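Side-chain contacts in SusD homolog (Bacteroides thetaiotaomicron, PDB 3EHM), which probably binds mucin O-glycans as a SusD-family outer-membrane lipoprotein, so helping a human gut symbiont to use these host sugars: residues E240-E245 against I372-Q377; K284-S289 against A385-G390; L288-T293 against Q379-V384; E294-S299 against A303-F308; K436-K441 against G460-M465. All blocks are in the same frame, centred on the assembly; numbering follows the deposited sequence.

Contact 1: E240-E245 against I372-Q377; sequences EDISSE and INISFQ
Ile242 reaches from a loop onto the flank of a long helix, and a single aliphatic branch makes most of the apolar contact. Its terminal CD1 lies 3.8 Å from Gln377 CB, meeting the root of that side chain and not its amide. Further back along the same branch, Ile242 CG1 faces Ile374 CG2 at 4.4 Å, a looser approach. The reach comes from the torsions: CG1 sits beside the backbone N, and an extended chi2 of 174° carries CD1 outward to the helix.

Between these two segments the contact is apolar; the hydrogen bonds here lie inside each one. In 240-245 a short 3-10 turn fixes the base of Ile242, with Ser244 N donating to Asp241 O at 2.9 Å and Glu245 N to Ile242 O at 3.1 Å. On the helix, the amide of Gln377 leans back one turn, where NE2 makes a weak, bent bond to Asn373 OD1 (3.3 Å, 121° at the hydrogen).

Ile242 thus spans a partly buried junction between distant parts of the chain. The loop carrying it follows helix 220-231 and runs into strand 246-248, where Glu245 forms salt bridges with Lys247 and Arg343. On the other side, Ile374 of helix 364-378 packs also against Ala344, Ser345 and Tyr348 at the start of helix 344-356.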
# COMPACT_ATOMS: atom_id res chain seq x y z
N GLU A 240 -1.67 8.83 16.18
CA GLU A 240 -2.22 10.15 15.86
C GLU A 240 -1.14 11.22 15.80
O GLU A 240 -1.40 12.35 15.40
CB GLU A 240 -3.24 10.57 16.92
CG GLU A 240 -4.30 9.55 17.23
CD GLU A 240 -5.25 10.03 18.30
OE1 GLU A 240 -4.77 10.49 19.36
OE2 GLU A 240 -6.48 9.96 18.10
N ASP A 241 0.07 10.86 16.20
CA ASP A 241 1.19 11.79 16.20
C ASP A 241 2.29 11.22 15.32
O ASP A 241 2.47 10.01 15.25
CB ASP A 241 1.69 11.96 17.64
CG ASP A 241 0.59 12.36 18.60
OD1 ASP A 241 0.15 13.53 18.55
OD2 ASP A 241 0.14 11.50 19.38
N ILE A 242 3.03 12.09 14.64
CA ILE A 242 4.09 11.62 13.77
C ILE A 242 5.12 10.81 14.55
O ILE A 242 5.72 9.86 14.03
CB ILE A 242 4.78 12.80 13.05
CG1 ILE A 242 3.75 13.53 12.17
CG2 ILE A 242 5.94 12.30 12.20
CD1 ILE A 242 4.28 14.80 11.52
N SER A 243 5.31 11.16 15.82
CA SER A 243 6.26 10.47 16.68
C SER A 243 5.90 9.00 16.91
O SER A 243 6.74 8.21 17.35
CB SER A 243 6.39 11.19 18.02
OG SER A 243 5.14 11.25 18.69
N SER A 244 4.65 8.63 16.63
CA SER A 244 4.21 7.25 16.81
C SER A 244 4.12 6.46 15.50
O SER A 244 3.75 5.29 15.51
CB SER A 244 2.84 7.22 17.50
OG SER A 244 2.92 7.67 18.84
N GLU A 245 4.47 7.10 14.39
CA GLU A 245 4.40 6.44 13.09
C GLU A 245 5.30 5.21 13.05
O GLU A 245 6.34 5.17 13.71
CB GLU A 245 4.79 7.40 11.97
CG GLU A 245 6.28 7.71 11.90
CD GLU A 245 6.62 8.77 10.85
OE1 GLU A 245 5.71 9.19 10.11
OE2 GLU A 245 7.80 9.17 10.78
N ILE A 372 -4.82 16.08 6.23
CA ILE A 372 -4.01 16.78 5.24
C ILE A 372 -2.93 17.60 5.94
O ILE A 372 -1.77 17.63 5.52
CB ILE A 372 -4.88 17.73 4.37
CG1 ILE A 372 -5.92 16.91 3.60
CG2 ILE A 372 -3.99 18.50 3.40
CD1 ILE A 372 -6.90 17.75 2.80
N ASN A 373 -3.31 18.26 7.03
CA ASN A 373 -2.37 19.07 7.80
C ASN A 373 -1.22 18.19 8.30
O ASN A 373 -0.05 18.56 8.19
CB ASN A 373 -3.10 19.70 9.00
CG ASN A 373 -2.22 20.62 9.80
OD1 ASN A 373 -2.34 20.70 11.02
ND2 ASN A 373 -1.33 21.34 9.13
N ILE A 374 -1.56 17.03 8.86
CA ILE A 374 -0.54 16.11 9.37
C ILE A 374 0.36 15.62 8.23
O ILE A 374 1.58 15.48 8.41
CB ILE A 374 -1.20 14.89 10.06
CG1 ILE A 374 -1.77 15.32 11.42
CG2 ILE A 374 -0.19 13.77 10.25
CD1 ILE A 374 -0.70 15.78 12.41
N SER A 375 -0.22 15.39 7.06
CA SER A 375 0.56 14.93 5.93
C SER A 375 1.58 15.99 5.52
O SER A 375 2.73 15.67 5.23
CB SER A 375 -0.33 14.59 4.73
OG SER A 375 0.46 14.23 3.61
N PHE A 376 1.16 17.25 5.50
CA PHE A 376 2.06 18.34 5.14
C PHE A 376 3.21 18.37 6.13
O PHE A 376 4.36 18.61 5.77
CB PHE A 376 1.32 19.68 5.16
CG PHE A 376 0.67 20.03 3.84
CD1 PHE A 376 -0.06 19.09 3.13
CD2 PHE A 376 0.80 21.31 3.32
CE1 PHE A 376 -0.66 19.42 1.92
CE2 PHE A 376 0.20 21.65 2.11
CZ PHE A 376 -0.53 20.70 1.41
N GLN A 377 2.90 18.15 7.40
CA GLN A 377 3.93 18.14 8.43
C GLN A 377 4.86 16.95 8.23
O GLN A 377 6.07 17.08 8.36
CB GLN A 377 3.29 18.08 9.82
CG GLN A 377 2.56 19.36 10.21
CD GLN A 377 1.93 19.27 11.59
OE1 GLN A 377 2.58 18.88 12.55
NE2 GLN A 377 0.66 19.63 11.69

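Contact 2: K284-S289 against A385-G390; sequences KDPRLS and ATYLSG
Tyr387 brings its phenol down on Asp285, and here the contact is at its tightest. Asp285 OD2 takes a weak hydrogen bond from Tyr387 OH at 2.8 Å, while Asp285 CG lies 3.4 Å from Tyr387 CE2. The carboxylate and ring planes are inclined by 55°, neither stacked nor perpendicular. A chi1 of -178°, which sets CG opposite the backbone N, extends the Tyr387 ring from its helix towards the loop.

The carboxylate is itself held firmly. Arg287 grips it side-on: NE donates to Asp285 OD1 at 2.8 Å and NH2 to Asp285 OD2 at 2.7 Å, a salt bridge that uses the syn sides of both oxygens. Arg287 N adds a capping bond to Asp285 OD1 from the anti side, at 3.0 Å. The arrangement is a compact helix-to-helix connection: a Schellman motif at Lys284 ends helix 274-282, and the Asp285 cap introduces helix 287-291. Gln440 NE2 of helix 429-445 is the stronger polar partner of Tyr387 OH, and Arg287 NH1 bonds to Ser375 OG.

Towards the outside the fit slackens. Pro286 CD only brushes Tyr387 CD2, at 4.1 Å, and Lys284 O stands near the plane of the ring at its edge, 4.0 Å from the same CD2. The extended side chain of Lys284 leads away from the tyrosine into solvent.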
# COMPACT_ATOMS: atom_id res chain seq x y z
N LYS A 284 -2.06 22.08 -7.10
CA LYS A 284 -1.01 23.01 -6.69
C LYS A 284 -0.47 22.52 -5.34
O LYS A 284 -0.33 23.29 -4.38
CB LYS A 284 -1.57 24.43 -6.58
CG LYS A 284 -2.04 25.01 -7.91
CD LYS A 284 -2.30 26.51 -7.82
CE LYS A 284 -2.50 27.13 -9.20
NZ LYS A 284 -2.59 28.62 -9.16
N ASP A 285 -0.18 21.23 -5.29
CA ASP A 285 0.30 20.54 -4.09
C ASP A 285 1.80 20.71 -3.86
O ASP A 285 2.61 20.32 -4.70
CB ASP A 285 -0.01 19.05 -4.22
CG ASP A 285 -0.19 18.37 -2.88
OD1 ASP A 285 0.64 18.57 -1.97
OD2 ASP A 285 -1.17 17.61 -2.75
N PRO A 286 2.19 21.29 -2.71
CA PRO A 286 3.61 21.48 -2.41
C PRO A 286 4.34 20.15 -2.20
O PRO A 286 5.57 20.10 -2.10
CB PRO A 286 3.58 22.33 -1.15
CG PRO A 286 2.34 21.84 -0.46
CD PRO A 286 1.35 21.78 -1.60
N ARG A 287 3.58 19.06 -2.13
CA ARG A 287 4.19 17.75 -1.94
C ARG A 287 4.81 17.24 -3.24
O ARG A 287 5.58 16.29 -3.23
CB ARG A 287 3.15 16.75 -1.41
CG ARG A 287 2.85 16.94 0.07
CD ARG A 287 1.66 16.11 0.55
NE ARG A 287 0.42 16.50 -0.12
CZ ARG A 287 -0.78 16.04 0.21
NH1 ARG A 287 -0.91 15.17 1.22
NH2 ARG A 287 -1.85 16.46 -0.45
N LEU A 288 4.47 17.88 -4.35
CA LEU A 288 5.03 17.48 -5.64
C LEU A 288 6.56 17.54 -5.57
O LEU A 288 7.25 16.59 -5.93
CB LEU A 288 4.54 18.41 -6.75
CG LEU A 288 5.13 18.20 -8.15
CD1 LEU A 288 4.92 16.75 -8.59
CD2 LEU A 288 4.46 19.15 -9.13
N SER A 289 7.07 18.67 -5.08
CA SER A 289 8.51 18.88 -4.95
C SER A 289 9.13 18.02 -3.86
O SER A 289 10.32 17.69 -3.92
CB SER A 289 8.79 20.35 -4.65
OG SER A 289 10.19 20.58 -4.58
N ALA A 385 -3.26 25.84 4.53
CA ALA A 385 -4.50 26.62 4.48
C ALA A 385 -4.85 27.01 3.04
O ALA A 385 -6.01 26.96 2.64
CB ALA A 385 -4.38 27.87 5.35
N THR A 386 -3.84 27.41 2.28
CA THR A 386 -4.04 27.79 0.89
C THR A 386 -4.45 26.55 0.10
O THR A 386 -5.31 26.61 -0.78
CB THR A 386 -2.74 28.37 0.27
OG1 THR A 386 -2.39 29.58 0.96
CG2 THR A 386 -2.94 28.67 -1.22
N TYR A 387 -3.82 25.43 0.42
CA TYR A 387 -4.13 24.17 -0.26
C TYR A 387 -5.57 23.73 0.02
O TYR A 387 -6.26 23.28 -0.89
CB TYR A 387 -3.15 23.08 0.19
CG TYR A 387 -3.35 21.75 -0.51
CD1 TYR A 387 -4.14 20.75 0.07
CD2 TYR A 387 -2.76 21.49 -1.74
CE1 TYR A 387 -4.33 19.52 -0.57
CE2 TYR A 387 -2.94 20.27 -2.39
CZ TYR A 387 -3.73 19.29 -1.79
OH TYR A 387 -3.88 18.08 -2.42
N LEU A 388 -6.00 23.86 1.27
CA LEU A 388 -7.34 23.45 1.68
C LEU A 388 -8.47 24.29 1.10
O LEU A 388 -9.63 23.87 1.09
CB LEU A 388 -7.46 23.46 3.21
CG LEU A 388 -6.75 22.33 3.95
CD1 LEU A 388 -6.80 22.59 5.45
CD2 LEU A 388 -7.42 21.01 3.62
N SER A 389 -8.15 25.49 0.63
CA SER A 389 -9.19 26.34 0.05
C SER A 389 -9.15 26.27 -1.48
O SER A 389 -9.88 26.97 -2.17
CB SER A 389 -9.03 27.78 0.53
OG SER A 389 -7.77 28.32 0.16
N GLY A 390 -8.28 25.40 -2.00
CA GLY A 390 -8.16 25.25 -3.44
C GLY A 390 -9.34 24.53 -4.06
O GLY A 390 -9.86 23.57 -3.49

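Contact 3: L288-T293 against Q379-V384; sequences LSAYFT and QGVSGV
The ring of Tyr291 presents its edge to the amide of Gln379, with CE1 standing over the amide plane 3.4 Å from CD. The two flat groups are almost perpendicular, their planes 83° apart. Two torsions bring the groups together. Gln379 bends at its second torsion (chi2 -57°), which folds the amide back beside the tyrosine, while the small chi2 of Tyr291 (-16°) turns the CE1 edge towards it. Tyr291 OH finds its hydrogen bond farther on, at Leu443 O.

Gln379 stands where helix 364-378 gives out. Gly380 follows with the positive phi of a Schellman motif, and Gly383 then occupies the N-cap position of helix 384-388, so the segment is a tight connection between two helices. With an alanine in place of Gln379 the amide would be gone, and a gap would probably open beside CE1, setting the Tyr291 edge free of its neighbour.

A smaller apolar contact lies alongside. Val381 CG1 touches Ala290 CB at 4.0 Å. That same methyl of Ala290 also rests 4.1 Å from Gln379 O, and the other methyl of Val381, CG2, is turned towards Phe376.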
# COMPACT_ATOMS: atom_id res chain seq x y z
N LEU A 288 4.47 17.88 -4.35
CA LEU A 288 5.03 17.48 -5.64
C LEU A 288 6.56 17.54 -5.57
O LEU A 288 7.25 16.59 -5.93
CB LEU A 288 4.54 18.41 -6.75
CG LEU A 288 5.13 18.20 -8.15
CD1 LEU A 288 4.92 16.75 -8.59
CD2 LEU A 288 4.46 19.15 -9.13
N SER A 289 7.07 18.67 -5.08
CA SER A 289 8.51 18.88 -4.95
C SER A 289 9.13 18.02 -3.86
O SER A 289 10.32 17.69 -3.92
CB SER A 289 8.79 20.35 -4.65
OG SER A 289 10.19 20.58 -4.58
N ALA A 290 8.34 17.66 -2.86
CA ALA A 290 8.84 16.84 -1.77
C ALA A 290 8.98 15.38 -2.20
O ALA A 290 9.88 14.68 -1.75
CB ALA A 290 7.91 16.94 -0.57
N TYR A 291 8.08 14.94 -3.07
CA TYR A 291 8.09 13.55 -3.53
C TYR A 291 8.97 13.27 -4.75
O TYR A 291 9.59 12.21 -4.84
CB TYR A 291 6.68 13.06 -3.89
CG TYR A 291 5.66 13.00 -2.77
CD1 TYR A 291 6.04 13.03 -1.43
CD2 TYR A 291 4.30 12.85 -3.06
CE1 TYR A 291 5.09 12.91 -0.41
CE2 TYR A 291 3.35 12.73 -2.05
CZ TYR A 291 3.75 12.76 -0.73
OH TYR A 291 2.81 12.64 0.27
N PHE A 292 9.00 14.20 -5.70
CA PHE A 292 9.75 13.95 -6.92
C PHE A 292 10.72 15.03 -7.38
O PHE A 292 10.61 16.20 -7.02
CB PHE A 292 8.77 13.67 -8.07
CG PHE A 292 7.72 12.64 -7.74
CD1 PHE A 292 6.47 13.04 -7.26
CD2 PHE A 292 7.98 11.28 -7.90
CE1 PHE A 292 5.49 12.10 -6.97
CE2 PHE A 292 7.00 10.34 -7.61
CZ PHE A 292 5.76 10.74 -7.14
N THR A 293 11.66 14.60 -8.22
CA THR A 293 12.66 15.49 -8.80
C THR A 293 12.11 16.03 -10.12
O THR A 293 11.14 15.49 -10.66
CB THR A 293 13.95 14.73 -9.13
OG1 THR A 293 13.68 13.77 -10.17
CG2 THR A 293 14.47 13.99 -7.90
N GLN A 379 5.65 15.58 5.50
CA GLN A 379 6.49 15.86 4.35
C GLN A 379 7.31 17.14 4.46
O GLN A 379 8.04 17.50 3.53
CB GLN A 379 5.62 15.91 3.08
CG GLN A 379 4.72 14.68 2.92
CD GLN A 379 5.51 13.38 2.90
OE1 GLN A 379 4.97 12.31 3.18
NE2 GLN A 379 6.78 13.47 2.54
N GLY A 380 7.19 17.83 5.58
CA GLY A 380 7.94 19.06 5.79
C GLY A 380 7.59 20.20 4.86
O GLY A 380 8.43 21.04 4.56
N VAL A 381 6.34 20.24 4.38
CA VAL A 381 5.92 21.32 3.50
C VAL A 381 4.94 22.24 4.20
O VAL A 381 4.34 21.86 5.21
CB VAL A 381 5.27 20.79 2.21
CG1 VAL A 381 6.31 20.09 1.36
CG2 VAL A 381 4.13 19.84 2.57
N SER A 382 4.76 23.44 3.66
CA SER A 382 3.86 24.42 4.26
C SER A 382 2.78 24.87 3.28
O SER A 382 2.75 24.44 2.13
CB SER A 382 4.67 25.62 4.73
OG SER A 382 5.40 26.18 3.65
N GLY A 383 1.89 25.74 3.75
CA GLY A 383 0.82 26.26 2.92
C GLY A 383 -0.45 25.44 2.92
O GLY A 383 -1.22 25.46 1.96
N VAL A 384 -0.69 24.72 4.02
CA VAL A 384 -1.87 23.87 4.11
C VAL A 384 -3.20 24.62 4.02
O VAL A 384 -4.17 24.09 3.47
CB VAL A 384 -1.84 23.01 5.40
CG1 VAL A 384 -2.02 23.88 6.63
CG2 VAL A 384 -2.92 21.94 5.33

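Contact 4: E294-S299 against A303-F308; sequences EGTYGS and AQTGYF
Gly295 and Gly306 exchange both of their backbone hydrogen bonds, Gly295 N donating to Gly306 O at 2.7 Å and Gly306 N to Gly295 O at a longer 3.2 Å. Two residues on, Tyr297 and Gln304 do the same more evenly: Tyr297 N to Gln304 O and Gln304 N to Tyr297 O are each 2.8 Å. Thr296 and Thr305 form the non-hydrogen-bonded pair between them, their side chains next to each other and pointing the same way.

This is a two-stranded antiparallel beta hairpin at the protein surface, its strands running at 155° to each other. Towards the turn the pairing weakens, and Ala303 N makes only a weak bond to Ser299 O.

Tyr297 O serves two donors, since a water also donates to it at 2.9 Å and accepts a weak bond from Gln304 NE2. The amide of Gln304 is thereby tied to the backbone of the facing strand, with NE2 at the edge of the Tyr297 ring. The rings of Tyr297 and Phe308 both make cation-pi contacts with Lys403, and Gly306 O lies over the centre of the Phe308 ring.

At the open end, Glu294 CG sits over a face of Tyr307 in a CH-pi contact, 4.0 Å from the ring centroid. Replacing Tyr307 by an alanine would probably leave Glu294 CG without this cover and open a gap towards Leu288 and Ser289. Beyond the hairpin, Phe308 N is satisfied by Ser329 OG, and Thr296 and Gly298 bond backbone to backbone with Phe327 and Ser322.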
# COMPACT_ATOMS: atom_id res chain seq x y z
N GLU A 294 12.72 17.09 -10.64
CA GLU A 294 12.29 17.60 -11.92
C GLU A 294 13.07 16.78 -12.93
O GLU A 294 14.23 16.44 -12.69
CB GLU A 294 12.65 19.08 -12.09
CG GLU A 294 11.89 20.02 -11.18
CD GLU A 294 12.16 21.48 -11.51
OE1 GLU A 294 11.60 21.99 -12.50
OE2 GLU A 294 12.95 22.11 -10.77
N GLY A 295 12.43 16.42 -14.04
CA GLY A 295 13.13 15.65 -15.04
C GLY A 295 13.67 16.58 -16.10
O GLY A 295 13.52 17.80 -16.00
N THR A 296 14.32 16.02 -17.11
CA THR A 296 14.87 16.80 -18.21
C THR A 296 14.52 16.10 -19.51
O THR A 296 14.45 14.87 -19.57
CB THR A 296 16.40 16.96 -18.11
OG1 THR A 296 17.02 15.67 -18.05
CG2 THR A 296 16.77 17.77 -16.87
N TYR A 297 14.28 16.90 -20.55
CA TYR A 297 13.91 16.38 -21.86
C TYR A 297 14.80 17.08 -22.88
O TYR A 297 14.71 18.29 -23.06
CB TYR A 297 12.44 16.71 -22.12
CG TYR A 297 11.89 16.20 -23.42
CD1 TYR A 297 11.70 14.83 -23.64
CD2 TYR A 297 11.51 17.08 -24.42
CE1 TYR A 297 11.15 14.36 -24.82
CE2 TYR A 297 10.96 16.63 -25.62
CZ TYR A 297 10.78 15.27 -25.81
OH TYR A 297 10.23 14.81 -26.98
N GLY A 298 15.66 16.30 -23.53
CA GLY A 298 16.58 16.88 -24.49
C GLY A 298 17.86 17.22 -23.74
O GLY A 298 17.96 16.95 -22.54
N SER A 299 18.84 17.81 -24.42
CA SER A 299 20.09 18.15 -23.74
C SER A 299 20.65 19.50 -24.16
O SER A 299 20.27 20.06 -25.19
CB SER A 299 21.13 17.06 -24.00
OG SER A 299 21.33 16.86 -25.39
N ALA A 303 17.51 21.19 -23.78
CA ALA A 303 16.90 20.61 -22.59
C ALA A 303 15.77 21.41 -21.98
O ALA A 303 15.88 22.61 -21.74
CB ALA A 303 17.98 20.36 -21.54
N GLN A 304 14.66 20.72 -21.72
CA GLN A 304 13.50 21.31 -21.08
C GLN A 304 13.46 20.68 -19.69
O GLN A 304 13.69 19.47 -19.55
CB GLN A 304 12.22 20.96 -21.84
CG GLN A 304 12.04 21.69 -23.16
CD GLN A 304 10.85 21.17 -23.95
OE1 GLN A 304 9.77 20.95 -23.40
NE2 GLN A 304 11.05 20.98 -25.25
N THR A 305 13.19 21.48 -18.67
CA THR A 305 13.14 20.99 -17.30
C THR A 305 11.73 21.11 -16.76
O THR A 305 11.01 22.05 -17.11
CB THR A 305 14.11 21.78 -16.39
OG1 THR A 305 15.46 21.55 -16.82
CG2 THR A 305 13.98 21.35 -14.94
N GLY A 306 11.33 20.17 -15.91
CA GLY A 306 10.00 20.20 -15.34
C GLY A 306 9.58 18.85 -14.81
O GLY A 306 10.35 17.89 -14.86
N TYR A 307 8.36 18.77 -14.29
CA TYR A 307 7.84 17.51 -13.76
C TYR A 307 7.21 16.71 -14.89
O TYR A 307 6.09 16.99 -15.31
CB TYR A 307 6.83 17.81 -12.65
CG TYR A 307 7.49 18.43 -11.44
CD1 TYR A 307 8.23 17.65 -10.56
CD2 TYR A 307 7.43 19.81 -11.21
CE1 TYR A 307 8.90 18.21 -9.48
CE2 TYR A 307 8.09 20.39 -10.13
CZ TYR A 307 8.83 19.58 -9.28
OH TYR A 307 9.50 20.13 -8.22
N PHE A 308 7.95 15.71 -15.37
CA PHE A 308 7.51 14.85 -16.47
C PHE A 308 7.18 13.44 -16.00
O PHE A 308 8.07 12.69 -15.59
CB PHE A 308 8.61 14.77 -17.54
CG PHE A 308 9.16 16.10 -17.97
CD1 PHE A 308 10.52 16.26 -18.19
CD2 PHE A 308 8.32 17.20 -18.15
CE1 PHE A 308 11.04 17.49 -18.60
CE2 PHE A 308 8.83 18.43 -18.56
CZ PHE A 308 10.19 18.58 -18.78
O HOH W 1 13.81 19.61 -25.48

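Contact 5: K436-K441 against G460-M465; sequences KIITQK and GFPYLM
Ile438 presses its CG2 methyl against Phe461, 3.2 Å from its carbonyl O and 3.6 Å from its CB. The setting is helical: helices 429-445 and 449-459 follow each other closely, and the chain leaving the second folds back across the middle of the first, in a protein described as having tetratricopeptide repeats. One residue along, Thr439 OG1 lies 3.3 Å from Pro462 CB, the two side chains meeting at a slant. All four touching residues are buried.

Behind this first shell, the peptide bond before Pro462 is cis, which turns the chain sharply between the two residues that touch the helix. Gly460, at a positive phi of 96°, ends helix 449-459 just ahead of it, and Phe461 N is hydrogen-bonded to Thr459 OG1. The Phe461 ring has Ile438 CG1 near its plane at one edge and reaches on to Leu434 and Gln435.

Thr439 OG1 is held from two directions. Placed beside its own backbone N (chi1 -64°), the hydroxyl bonds within the helix to Gln435 O, its main polar partner. A water-mediated link to the loop completes the arrangement: a water donates to Thr439 OG1 at 2.9 Å and accepts from Tyr463 N at 3.2 Å.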
# COMPACT_ATOMS: atom_id res chain seq x y z
N LYS A 436 -13.09 12.61 -1.87
CA LYS A 436 -12.10 13.58 -1.40
C LYS A 436 -11.22 12.92 -0.34
O LYS A 436 -10.00 13.05 -0.37
CB LYS A 436 -12.79 14.81 -0.79
CG LYS A 436 -13.52 15.71 -1.80
CD LYS A 436 -14.21 16.87 -1.09
CE LYS A 436 -15.00 17.76 -2.06
NZ LYS A 436 -14.12 18.47 -3.03
N ILE A 437 -11.85 12.21 0.60
CA ILE A 437 -11.13 11.52 1.67
C ILE A 437 -10.12 10.51 1.12
O ILE A 437 -8.95 10.52 1.51
CB ILE A 437 -12.10 10.77 2.61
CG1 ILE A 437 -12.96 11.77 3.38
CG2 ILE A 437 -11.31 9.88 3.58
CD1 ILE A 437 -14.10 11.13 4.16
N ILE A 438 -10.57 9.64 0.22
CA ILE A 438 -9.70 8.63 -0.36
C ILE A 438 -8.62 9.22 -1.26
O ILE A 438 -7.49 8.72 -1.30
CB ILE A 438 -10.53 7.60 -1.17
CG1 ILE A 438 -11.59 6.96 -0.27
CG2 ILE A 438 -9.61 6.52 -1.74
CD1 ILE A 438 -11.02 6.29 0.98
N THR A 439 -8.97 10.27 -2.00
CA THR A 439 -8.01 10.91 -2.89
C THR A 439 -6.89 11.55 -2.08
O THR A 439 -5.71 11.44 -2.43
CB THR A 439 -8.70 11.98 -3.76
OG1 THR A 439 -9.67 11.35 -4.62
CG2 THR A 439 -7.69 12.72 -4.62
N GLN A 440 -7.24 12.22 -0.99
CA GLN A 440 -6.24 12.85 -0.13
C GLN A 440 -5.44 11.79 0.63
O GLN A 440 -4.26 11.98 0.90
CB GLN A 440 -6.90 13.82 0.84
CG GLN A 440 -7.32 15.13 0.18
CD GLN A 440 -6.15 15.85 -0.48
OE1 GLN A 440 -5.09 16.00 0.13
NE2 GLN A 440 -6.34 16.30 -1.72
N LYS A 441 -6.08 10.68 0.98
CA LYS A 441 -5.37 9.61 1.68
C LYS A 441 -4.35 9.02 0.70
O LYS A 441 -3.24 8.70 1.09
CB LYS A 441 -6.33 8.52 2.16
CG LYS A 441 -5.62 7.41 2.95
CD LYS A 441 -6.59 6.50 3.69
CE LYS A 441 -7.41 5.66 2.74
NZ LYS A 441 -8.28 4.72 3.50
N GLY A 460 -12.92 2.62 -5.45
CA GLY A 460 -13.01 3.14 -6.81
C GLY A 460 -12.33 4.50 -6.87
O GLY A 460 -12.31 5.15 -7.91
N PHE A 461 -11.76 4.92 -5.74
CA PHE A 461 -11.07 6.20 -5.67
C PHE A 461 -9.59 6.07 -5.30
O PHE A 461 -9.18 5.13 -4.61
CB PHE A 461 -11.74 7.12 -4.64
CG PHE A 461 -13.21 7.31 -4.86
CD1 PHE A 461 -13.71 7.67 -6.11
CD2 PHE A 461 -14.10 7.18 -3.80
CE1 PHE A 461 -15.08 7.89 -6.30
CE2 PHE A 461 -15.47 7.40 -3.97
CZ PHE A 461 -15.96 7.76 -5.23
N PRO A 462 -8.75 7.00 -5.78
CA PRO A 462 -9.15 8.12 -6.63
C PRO A 462 -9.24 7.64 -8.08
O PRO A 462 -8.83 6.53 -8.39
CB PRO A 462 -8.01 9.12 -6.43
CG PRO A 462 -6.83 8.20 -6.32
CD PRO A 462 -7.33 7.10 -5.40
N TYR A 463 -9.79 8.47 -8.97
CA TYR A 463 -9.87 8.08 -10.37
C TYR A 463 -8.42 8.03 -10.85
O TYR A 463 -7.60 8.86 -10.46
CB TYR A 463 -10.68 9.10 -11.18
CG TYR A 463 -12.16 9.11 -10.83
CD1 TYR A 463 -12.79 7.97 -10.33
CD2 TYR A 463 -12.93 10.26 -11.05
CE1 TYR A 463 -14.16 7.97 -10.05
CE2 TYR A 463 -14.30 10.26 -10.77
CZ TYR A 463 -14.90 9.12 -10.27
OH TYR A 463 -16.25 9.12 -10.00
N LEU A 464 -8.11 7.07 -11.72
CA LEU A 464 -6.75 6.90 -12.20
C LEU A 464 -6.58 7.11 -13.69
O LEU A 464 -7.53 7.00 -14.47
CB LEU A 464 -6.26 5.49 -11.87
CG LEU A 464 -6.53 4.95 -10.47
CD1 LEU A 464 -6.26 3.46 -10.44
CD2 LEU A 464 -5.67 5.69 -9.46
N MSE A 465 -5.34 7.39 -14.08
CA MSE A 465 -4.99 7.54 -15.49
C MSE A 465 -5.14 6.10 -15.99
O MSE A 465 -4.71 5.17 -15.32
CB MSE A 465 -3.54 7.99 -15.64
CG MSE A 465 -3.26 9.42 -15.16
SE MSE A 465 -3.66 10.74 -16.51
CE MSE A 465 -2.92 12.31 -15.65
O HOH W 2 -10.64 11.08 -7.31

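Contacts 2 and 3 are the closest pair, their centres about 9 Å apart; both use helix 287-291, and Pro286 O meets Val381 CG1 at 3.5 Å. Helix 364-378 ties contact 1 to both: Ser375 OG lies 2.9 Å from Arg287 NH1, and Phe376 O lies 2.9 Å from Val381 N. Contact 5 joins this group through Gln440, whose NE2 stands 3.1 Å from Tyr387 OH. The hairpin of contact 4 is nested in the loops closed by contacts 1, 2 and 3 and leans on the group through Tyr307, with OH 3.6 Å from Ser289 CA; its centre is about 32 Å from that of contact 1. Their relation to a glycan-binding site is not settled.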